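PDB 3U0A: acyl-CoA thioesterase II TesB2, which probably hydrolyses fatty acyl-CoA thioesters, releasing the free fatty acid and coenzyme A. Local coordinates for residues 44-49 / 104-109; 60-65 / 223-228; 122-127 / 256-261. All coordinates share one frame; numbering follows the deposited sequence.

Interaction 1: 44-49 / 104-109; sequences QSLVSA and FSMGAS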
loop_
_atom_site.group_PDB
_atom_site.type_symbol
_atom_site.label_atom_id
_atom_site.label_comp_id
_atom_site.label_asym_id
_atom_site.label_seq_id
_atom_site.Cartn_x
_atom_site.Cartn_y
_atom_site.Cartn_z
ATOM N N GLN A 44 5.641 -7.666 -15.528
ATOM C CA GLN A 44 4.947 -8.370 -16.585
ATOM C C GLN A 44 3.519 -8.670 -16.155
ATOM O O GLN A 44 2.609 -8.552 -16.970
ATOM C CB GLN A 44 5.700 -9.624 -17.031
ATOM C CG GLN A 44 6.936 -9.306 -17.900
ATOM C CD GLN A 44 7.364 -10.453 -18.847
ATOM O OE1 GLN A 44 7.746 -11.558 -18.413
ATOM N NE2 GLN A 44 7.310 -10.183 -20.136
ATOM N N SER A 45 3.301 -8.993 -14.890
ATOM C CA SER A 45 1.953 -9.143 -14.376
ATOM C C SER A 45 1.120 -7.881 -14.627
ATOM O O SER A 45 -0.031 -7.981 -15.001
ATOM C CB SER A 45 1.968 -9.465 -12.883
ATOM O OG SER A 45 2.748 -10.587 -12.608
ATOM N N LEU A 46 1.702 -6.701 -14.425
ATOM C CA LEU A 46 0.972 -5.447 -14.700
ATOM C C LEU A 46 0.706 -5.246 -16.191
ATOM O O LEU A 46 -0.400 -4.856 -16.586
ATOM C CB LEU A 46 1.708 -4.219 -14.155
ATOM C CG LEU A 46 1.104 -2.860 -14.497
ATOM C CD1 LEU A 46 -0.249 -2.641 -13.881
ATOM C CD2 LEU A 46 2.019 -1.730 -14.094
ATOM N N VAL A 47 1.723 -5.535 -17.007
ATOM C CA VAL A 47 1.598 -5.359 -18.437
ATOM C C VAL A 47 0.458 -6.219 -18.947
ATOM O O VAL A 47 -0.296 -5.793 -19.805
ATOM C CB VAL A 47 2.904 -5.683 -19.161
ATOM C CG1 VAL A 47 2.708 -5.709 -20.684
ATOM C CG2 VAL A 47 3.953 -4.685 -18.761
ATOM N N SER A 48 0.325 -7.415 -18.386
ATOM C CA SER A 48 -0.805 -8.304 -18.694
ATOM C C SER A 48 -2.164 -7.708 -18.357
ATOM O O SER A 48 -3.158 -7.918 -19.066
ATOM C CB SER A 48 -0.662 -9.589 -17.895
ATOM O OG SER A 48 0.132 -10.508 -18.602
ATOM N N ALA A 49 -2.213 -7.030 -17.218
ATOM C CA ALA A 49 -3.401 -6.351 -16.804
ATOM C C ALA A 49 -3.736 -5.266 -17.853
ATOM O O ALA A 49 -4.870 -5.168 -18.277
ATOM C CB ALA A 49 -3.197 -5.759 -15.408
ATOM N N PHE A 104 3.230 -14.982 -7.839
ATOM C CA PHE A 104 2.980 -13.583 -7.598
ATOM C C PHE A 104 1.518 -13.307 -7.842
ATOM O O PHE A 104 0.966 -13.772 -8.794
ATOM C CB PHE A 104 3.860 -12.711 -8.530
ATOM C CG PHE A 104 3.678 -11.230 -8.326
ATOM C CD1 PHE A 104 4.218 -10.591 -7.218
ATOM C CD2 PHE A 104 2.917 -10.480 -9.206
ATOM C CE1 PHE A 104 4.019 -9.234 -7.016
ATOM C CE2 PHE A 104 2.732 -9.134 -9.015
ATOM C CZ PHE A 104 3.279 -8.509 -7.922
ATOM N N SER A 105 0.898 -12.531 -6.984
ATOM C CA SER A 105 -0.523 -12.186 -7.121
ATOM C C SER A 105 -0.720 -10.693 -6.890
ATOM O O SER A 105 -0.134 -10.100 -6.009
ATOM C CB SER A 105 -1.400 -12.980 -6.146
ATOM O OG SER A 105 -2.779 -12.823 -6.459
ATOM N N MET A 106 -1.606 -10.106 -7.664
ATOM C CA MET A 106 -1.570 -8.703 -7.900
ATOM C C MET A 106 -2.944 -8.127 -8.242
ATOM O O MET A 106 -3.773 -8.767 -8.829
ATOM C CB MET A 106 -0.658 -8.512 -9.072
ATOM C CG MET A 106 -0.414 -7.107 -9.412
ATOM S SD MET A 106 0.027 -7.002 -11.139
ATOM C CE MET A 106 -0.870 -5.479 -11.495
ATOM N N GLY A 107 -3.147 -6.877 -7.883
ATOM C CA GLY A 107 -4.285 -6.115 -8.375
ATOM C C GLY A 107 -3.878 -4.708 -8.794
ATOM O O GLY A 107 -2.923 -4.149 -8.242
ATOM N N ALA A 108 -4.619 -4.155 -9.757
ATOM C CA ALA A 108 -4.375 -2.822 -10.285
ATOM C C ALA A 108 -5.683 -2.136 -10.676
ATOM O O ALA A 108 -6.622 -2.803 -11.097
ATOM C CB ALA A 108 -3.412 -2.878 -11.471
ATOM N N SER A 109 -5.707 -0.795 -10.546
ATOM C CA SER A 109 -6.881 0.033 -10.854
ATOM C C SER A 109 -6.568 1.011 -11.983
ATOM O O SER A 109 -5.491 1.586 -12.035
ATOM C CB SER A 109 -7.349 0.798 -9.603
ATOM O OG SER A 109 -8.669 1.334 -9.742
#

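Interaction 2: 60-65 / 223-228; sequences HSLHGY and HAMWFM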
loop_
_atom_site.group_PDB
_atom_site.type_symbol
_atom_site.label_atom_id
_atom_site.label_comp_id
_atom_site.label_asym_id
_atom_site.label_seq_id
_atom_site.Cartn_x
_atom_site.Cartn_y
_atom_site.Cartn_z
ATOM N N HIS A 60 -3.379 3.673 -12.142
ATOM C CA HIS A 60 -3.112 4.608 -11.053
ATOM C C HIS A 60 -2.743 3.967 -9.738
ATOM O O HIS A 60 -2.246 4.675 -8.839
ATOM C CB HIS A 60 -4.320 5.547 -10.838
ATOM C CG HIS A 60 -5.540 4.860 -10.311
ATOM N ND1 HIS A 60 -5.720 4.608 -9.013
ATOM C CD2 HIS A 60 -6.665 4.381 -10.967
ATOM C CE1 HIS A 60 -6.899 4.002 -8.837
ATOM N NE2 HIS A 60 -7.476 3.854 -10.043
ATOM N N SER A 61 -3.048 2.678 -9.563
ATOM C CA SER A 61 -2.576 1.976 -8.377
ATOM C C SER A 61 -2.390 0.504 -8.630
ATOM O O SER A 61 -2.868 0.001 -9.609
ATOM C CB SER A 61 -3.458 2.232 -7.158
ATOM O OG SER A 61 -4.708 1.617 -7.273
ATOM N N LEU A 62 -1.609 -0.151 -7.783
ATOM C CA LEU A 62 -1.452 -1.587 -7.830
ATOM C C LEU A 62 -0.956 -2.038 -6.514
ATOM O O LEU A 62 -0.331 -1.265 -5.776
ATOM C CB LEU A 62 -0.511 -2.055 -8.938
ATOM C CG LEU A 62 0.949 -1.634 -8.920
ATOM C CD1 LEU A 62 1.680 -2.363 -7.810
ATOM C CD2 LEU A 62 1.596 -1.876 -10.281
ATOM N N HIS A 63 -1.295 -3.282 -6.187
ATOM C CA HIS A 63 -0.910 -3.903 -4.936
ATOM C C HIS A 63 -0.585 -5.319 -5.325
ATOM O O HIS A 63 -1.289 -5.901 -6.096
ATOM C CB HIS A 63 -2.046 -3.918 -3.912
ATOM C CG HIS A 63 -2.730 -2.558 -3.630
ATOM N ND1 HIS A 63 -3.611 -1.984 -4.487
ATOM C CD2 HIS A 63 -2.713 -1.720 -2.483
ATOM C CE1 HIS A 63 -4.074 -0.810 -3.961
ATOM N NE2 HIS A 63 -3.540 -0.660 -2.731
ATOM N N GLY A 64 0.489 -5.905 -4.828
ATOM C CA GLY A 64 0.682 -7.336 -5.011
ATOM C C GLY A 64 1.520 -8.029 -3.966
ATOM O O GLY A 64 2.217 -7.421 -3.210
ATOM N N TYR A 65 1.466 -9.338 -3.976
ATOM C CA TYR A 65 2.099 -10.163 -2.995
ATOM C C TYR A 65 3.088 -11.136 -3.679
ATOM O O TYR A 65 2.714 -11.912 -4.553
ATOM C CB TYR A 65 1.022 -10.954 -2.267
ATOM C CG TYR A 65 0.421 -10.314 -1.031
ATOM C CD1 TYR A 65 1.231 -9.782 -0.027
ATOM C CD2 TYR A 65 -0.963 -10.312 -0.829
ATOM C CE1 TYR A 65 0.686 -9.222 1.118
ATOM C CE2 TYR A 65 -1.524 -9.769 0.315
ATOM C CZ TYR A 65 -0.700 -9.219 1.304
ATOM O OH TYR A 65 -1.261 -8.649 2.452
ATOM N N HIS A 223 4.348 -5.234 -2.531
ATOM C CA HIS A 223 4.488 -3.845 -2.862
ATOM C C HIS A 223 3.116 -3.273 -3.173
ATOM O O HIS A 223 2.182 -3.994 -3.549
ATOM C CB HIS A 223 5.540 -3.572 -3.980
ATOM C CG HIS A 223 5.163 -4.077 -5.373
ATOM N ND1 HIS A 223 6.050 -4.152 -6.349
ATOM C CD2 HIS A 223 3.954 -4.509 -5.913
ATOM C CE1 HIS A 223 5.440 -4.605 -7.475
ATOM N NE2 HIS A 223 4.171 -4.829 -7.193
ATOM N N ALA A 224 3.012 -1.965 -2.964
ATOM C CA ALA A 224 1.813 -1.175 -3.222
ATOM C C ALA A 224 2.314 0.104 -3.829
ATOM O O ALA A 224 3.244 0.698 -3.292
ATOM C CB ALA A 224 1.055 -0.880 -1.918
ATOM N N MET A 225 1.708 0.525 -4.940
ATOM C CA MET A 225 2.160 1.732 -5.675
ATOM C C MET A 225 1.003 2.588 -6.164
ATOM O O MET A 225 -0.098 2.086 -6.409
ATOM C CB MET A 225 3.024 1.353 -6.866
ATOM C CG MET A 225 4.258 0.548 -6.505
ATOM S SD MET A 225 5.232 0.083 -7.936
ATOM C CE MET A 225 6.440 -0.997 -7.121
ATOM N N TRP A 226 1.264 3.893 -6.287
ATOM C CA TRP A 226 0.260 4.837 -6.743
ATOM C C TRP A 226 0.892 5.748 -7.715
ATOM O O TRP A 226 1.862 6.403 -7.392
ATOM C CB TRP A 226 -0.332 5.603 -5.558
ATOM C CG TRP A 226 -1.077 4.713 -4.561
ATOM C CD1 TRP A 226 -2.423 4.407 -4.537
ATOM C CD2 TRP A 226 -0.529 4.015 -3.421
ATOM N NE1 TRP A 226 -2.729 3.585 -3.497
ATOM C CE2 TRP A 226 -1.636 3.295 -2.803
ATOM C CE3 TRP A 226 0.728 3.907 -2.864
ATOM C CZ2 TRP A 226 -1.466 2.522 -1.677
ATOM C CZ3 TRP A 226 0.887 3.108 -1.720
ATOM C CH2 TRP A 226 -0.192 2.444 -1.144
ATOM N N PHE A 227 0.360 5.790 -8.923
ATOM C CA PHE A 227 0.985 6.516 -10.030
ATOM C C PHE A 227 0.187 7.755 -10.274
ATOM O O PHE A 227 -0.878 7.698 -10.855
ATOM C CB PHE A 227 1.041 5.635 -11.276
ATOM C CG PHE A 227 1.665 4.310 -11.019
ATOM C CD1 PHE A 227 3.013 4.217 -10.738
ATOM C CD2 PHE A 227 0.910 3.162 -10.998
ATOM C CE1 PHE A 227 3.600 2.995 -10.472
ATOM C CE2 PHE A 227 1.496 1.941 -10.732
ATOM C CZ PHE A 227 2.842 1.855 -10.474
ATOM N N MET A 228 0.696 8.878 -9.793
ATOM C CA MET A 228 -0.099 10.113 -9.717
ATOM C C MET A 228 0.022 11.067 -10.937
ATOM O O MET A 228 -0.965 11.610 -11.379
ATOM C CB MET A 228 0.259 10.885 -8.442
ATOM C CG MET A 228 -0.295 10.329 -7.143
ATOM S SD MET A 228 0.918 9.656 -5.959
ATOM C CE MET A 228 2.267 10.820 -6.012
#

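Interaction 3: 122-127 / 256-261; sequences AMPAAP and KIFTQG. With SO4 (sulfate ion), chain L.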
loop_
_atom_site.group_PDB
_atom_site.type_symbol
_atom_site.label_atom_id
_atom_site.label_comp_id
_atom_site.label_asym_id
_atom_site.label_seq_id
_atom_site.Cartn_x
_atom_site.Cartn_y
_atom_site.Cartn_z
ATOM N N ALA A 122 5.961 19.284 -1.000
ATOM C CA ALA A 122 7.103 19.894 -1.650
ATOM C C ALA A 122 8.212 18.852 -1.774
ATOM O O ALA A 122 8.379 17.964 -0.920
ATOM C CB ALA A 122 7.588 21.115 -0.865
ATOM N N MET A 123 8.960 18.960 -2.854
ATOM C CA MET A 123 10.145 18.185 -2.994
ATOM C C MET A 123 11.108 18.476 -1.833
ATOM O O MET A 123 11.394 19.624 -1.563
ATOM C CB MET A 123 10.838 18.533 -4.307
ATOM C CG MET A 123 11.819 17.453 -4.712
ATOM S SD MET A 123 12.707 17.946 -6.161
ATOM C CE MET A 123 13.890 16.617 -6.414
ATOM N N PRO A 124 11.630 17.433 -1.170
ATOM C CA PRO A 124 12.620 17.643 -0.132
ATOM C C PRO A 124 13.911 18.223 -0.694
ATOM O O PRO A 124 14.222 18.048 -1.887
ATOM C CB PRO A 124 12.878 16.244 0.424
ATOM C CG PRO A 124 12.620 15.372 -0.729
ATOM C CD PRO A 124 11.459 16.006 -1.460
ATOM N N ALA A 125 14.618 18.950 0.171
ATOM C CA ALA A 125 15.931 19.437 -0.149
ATOM C C ALA A 125 16.829 18.237 -0.384
ATOM O O ALA A 125 17.055 17.419 0.519
ATOM C CB ALA A 125 16.480 20.300 0.991
ATOM N N ALA A 126 17.271 18.094 -1.623
ATOM C CA ALA A 126 18.301 17.135 -1.974
ATOM C C ALA A 126 19.347 17.913 -2.776
ATOM O O ALA A 126 19.081 19.041 -3.251
ATOM C CB ALA A 126 17.736 15.972 -2.775
ATOM N N PRO A 127 20.562 17.367 -2.849
ATOM C CA PRO A 127 21.539 18.030 -3.672
ATOM C C PRO A 127 21.308 17.575 -5.100
ATOM O O PRO A 127 20.732 16.503 -5.299
ATOM C CB PRO A 127 22.873 17.531 -3.119
ATOM C CG PRO A 127 22.556 16.260 -2.440
ATOM C CD PRO A 127 21.158 16.371 -1.945
ATOM N N LYS A 256 8.556 8.226 -2.005
ATOM C CA LYS A 256 7.928 9.115 -2.972
ATOM C C LYS A 256 8.934 9.458 -4.052
ATOM O O LYS A 256 10.106 9.590 -3.797
ATOM C CB LYS A 256 7.477 10.409 -2.312
ATOM C CG LYS A 256 6.912 10.234 -0.933
ATOM C CD LYS A 256 5.887 11.314 -0.637
ATOM C CE LYS A 256 5.191 11.061 0.709
ATOM N NZ LYS A 256 6.072 11.333 1.884
ATOM N N ILE A 257 8.462 9.604 -5.267
ATOM C CA ILE A 257 9.343 9.829 -6.379
ATOM C C ILE A 257 9.001 11.159 -7.029
ATOM O O ILE A 257 7.847 11.430 -7.332
ATOM C CB ILE A 257 9.264 8.655 -7.363
ATOM C CG1 ILE A 257 9.964 7.455 -6.767
ATOM C CG2 ILE A 257 9.953 8.985 -8.659
ATOM C CD1 ILE A 257 9.159 6.198 -6.821
ATOM N N PHE A 258 10.012 12.011 -7.173
ATOM C CA PHE A 258 9.831 13.317 -7.774
ATOM C C PHE A 258 10.668 13.434 -9.043
ATOM O O PHE A 258 11.710 12.790 -9.174
ATOM C CB PHE A 258 10.282 14.400 -6.853
ATOM C CG PHE A 258 9.562 14.449 -5.581
ATOM C CD1 PHE A 258 8.556 15.362 -5.397
ATOM C CD2 PHE A 258 9.940 13.653 -4.528
ATOM C CE1 PHE A 258 7.894 15.453 -4.186
ATOM C CE2 PHE A 258 9.293 13.735 -3.317
ATOM C CZ PHE A 258 8.261 14.630 -3.140
ATOM N N THR A 259 10.199 14.265 -9.962
ATOM C CA THR A 259 11.022 14.695 -11.087
ATOM C C THR A 259 11.989 15.748 -10.560
ATOM O O THR A 259 11.831 16.231 -9.416
ATOM C CB THR A 259 10.181 15.330 -12.217
ATOM O OG1 THR A 259 9.679 16.600 -11.792
ATOM C CG2 THR A 259 9.004 14.422 -12.592
ATOM N N GLN A 260 12.953 16.130 -11.383
ATOM C CA GLN A 260 13.903 17.131 -10.968
ATOM C C GLN A 260 13.242 18.519 -10.810
ATOM O O GLN A 260 13.633 19.305 -9.956
ATOM C CB GLN A 260 15.045 17.193 -11.947
ATOM C CG GLN A 260 16.365 17.504 -11.270
ATOM C CD GLN A 260 17.517 17.548 -12.259
ATOM O OE1 GLN A 260 17.310 17.392 -13.473
ATOM N NE2 GLN A 260 18.728 17.759 -11.753
ATOM N N GLY A 261 12.218 18.808 -11.600
ATOM C CA GLY A 261 11.452 20.043 -11.423
ATOM C C GLY A 261 10.497 20.016 -10.229
ATOM O O GLY A 261 9.744 20.973 -10.007
HETATM S S SO4 L . 5.920 10.454 5.727
HETATM O O1 SO4 L . 5.078 9.802 4.675
HETATM O O2 SO4 L . 5.600 9.868 7.099
HETATM O O3 SO4 L . 7.359 10.294 5.328
HETATM O O4 SO4 L . 5.542 11.917 5.747
#

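Interaction 1: 44-49 / 104-109
Helix segment 44-49 lies across strand segment 104-109 with the two axes 9.1 Å apart at closest and crossing at -45°, the two segments running in broadly the same direction. At this separation backbone does not meet backbone. The contact, about 203 Å² in all, is made by side chains of every second strand residue, Phe104, Met106 and Ala108, whose CB atoms lead toward the helix, with Ser45 and Leu46 receiving them. Met106 is the main bridge. Its CG stands anti to the backbone N (chi1 -176°), which lifts the chain off the sheet, and a bend at chi3 (141°) turns the methyl along the helix surface. The sulfur then lies 3.6 Å from Ser45 CB, while CE reaches Leu46, 3.7 Å from its CA and 3.8 Å from its CD1. The Leu46 side chain crosses Met106 obliquely, and the same CD1 goes on to touch Ala108 CB at 4.0 Å, so one methyl spans two strand residues. At the other end, Ser45 OG comes obliquely to the Phe104 ring, 3.4 Å from CD2. That hydroxyl is placed beside its own backbone N and is hydrogen-bonded to Val41 O one helical turn back, so the polar atom is satisfied within the helix although an aromatic ring lies against it. A helix packed on the concave side of an antiparallel sheet is the signature of the hot-dog fold, here its N-terminal copy. Around the contact, Phe78 of strand 76-85 and Val94 and Ala96 of the adjacent strand 89-98 also touch Ser45, and Leu62 of strand 58-66 meets both Leu46 and Ala108. On the reverse side of strand 101-111 lies the second subunit, where Tyr65 of that subunit makes a weak hydrogen bond to Gly107 O.

Interaction 2: 60-65 / 223-228
Leu62 O is held from the facing strand by two contacts: a nearly straight hydrogen bond from Met225 N, 2.8 Å long (167° at the hydrogen) and in the carbonyl plane, and a weaker CA-H...O contact. In the latter, Ala224 CA lies 3.3 Å from Leu62 O. The same pattern recurs along the antiparallel ladder. Met225 O takes Leu62 N and the CA-H of Ser61, and His223 O takes Gly64 N, nearly along the C=O axis, with the CA-H of His63. The bond from Phe227 N to His60 O is short at 2.8 Å, yet its donor stands 51° out of the carbonyl plane, where the backbone of His60 departs from the extended form. One face carries Leu62, Met225 and the His223 ring. Leu62 has CG in the crowded position between backbone N and carbonyl carbon (chi1 62°), which spreads its methyls along the sheet: CD1 lies beside His223 NE2 at 3.6 Å, and CD2 meets the Phe227 ring edge, in plane, 3.8 Å from CE2. On the other face His63 and Trp226 cross obliquely, NE2 meeting CZ2 at 3.9 Å with the ring planes almost perpendicular, and Ser61 CB lies 3.6 Å from Trp226 CD1. This face meets the second subunit: Ser61 OG is hydrogen-bonded to Tyr65 OH and Trp226 NE1 to Asp222 OD2, both of that subunit. The ladder joins the two hot-dog halves of the chain edge to edge, as in double-hot-dog thioesterases. Chemically, five N-H groups are paired across the ladder while the two faces differ, and on the Leu62 face His223 ND1 is hydrogen-bonded to Asp198, whose carboxylate probably favours a positively charged imidazole.

Interaction 3: 122-127 / 256-261
The Phe258 ring stands up from its strand with CG beside the backbone N (chi1 -61°), and the loop 122-127 folds over it, Met123 on one face and Pro124 near the tip. Met123 presents its backbone rather than its sulfur to the ring: CA lies 4.1 Å from the Phe258 ring centroid and 24° off the normal, a CH-pi contact over the face, displaced toward the rim on the CE1 side. From there the side chain runs the opposite way to the Phe258 side chain, back down toward the strand. With CG anti to the backbone N (chi1 -162°), Met123 CG comes within 3.9 Å of Phe258 CG, and the extended chain beyond carries SD and CE past the ring. The sulfur lies oblique to the aromatic system, 5.4 Å from the Phe258 ring centroid, in a Met-aromatic contact, and the terminal methyl CE reaches the backbone at Thr259 O, 3.7 Å away. Pro124 comes tip to tip with the ring, its CD 3.6 Å from Phe258 CE2. Ala122 O approaches CZ obliquely. No hydrogen bond crosses between the segments; their contact is made by apolar carbon, sulfur and the aromatic ring. Two residues earlier on the strand, Lys256 bends at its last torsion and sends NZ to a sulfate ion, probably from the crystallisation liquor, in a weak hydrogen bond of 3.3 Å to SO4 O1. Lys168 also binds that ion. The contact lies near the protein surface and fastens the long loop after strand 119-120 to the C-terminal hot-dog half. Met123 and Pro124 also rest on Leu238 and Asp240 of strand 237-247 and on Trp175 and Gln173 of strand 171-178, while Phe258 packs against Leu264 of strand 264-275.

In the fold
The three contacts run from the N-terminal to the C-terminal half of a double hot dog. Interactions 1 and 2 have centres 10 Å apart and touch through neighbouring strands 101-111 and 58-66, where Ser105 O and Tyr65 N, 2.7 Å apart, probably hydrogen-bond. Interaction 3 lies 20 Å from interaction 2 and 28 Å from interaction 1 between centres, on the opposite side of the chain's centre from the latter. Along the chain, interaction 1 closes before interaction 3 opens, while interaction 2 interleaves with both. Interaction 2 pairs a strand of each half. Helix packing, inter-domain strand pairing and loop anchoring thus follow one another across the fold, each also touching the second subunit.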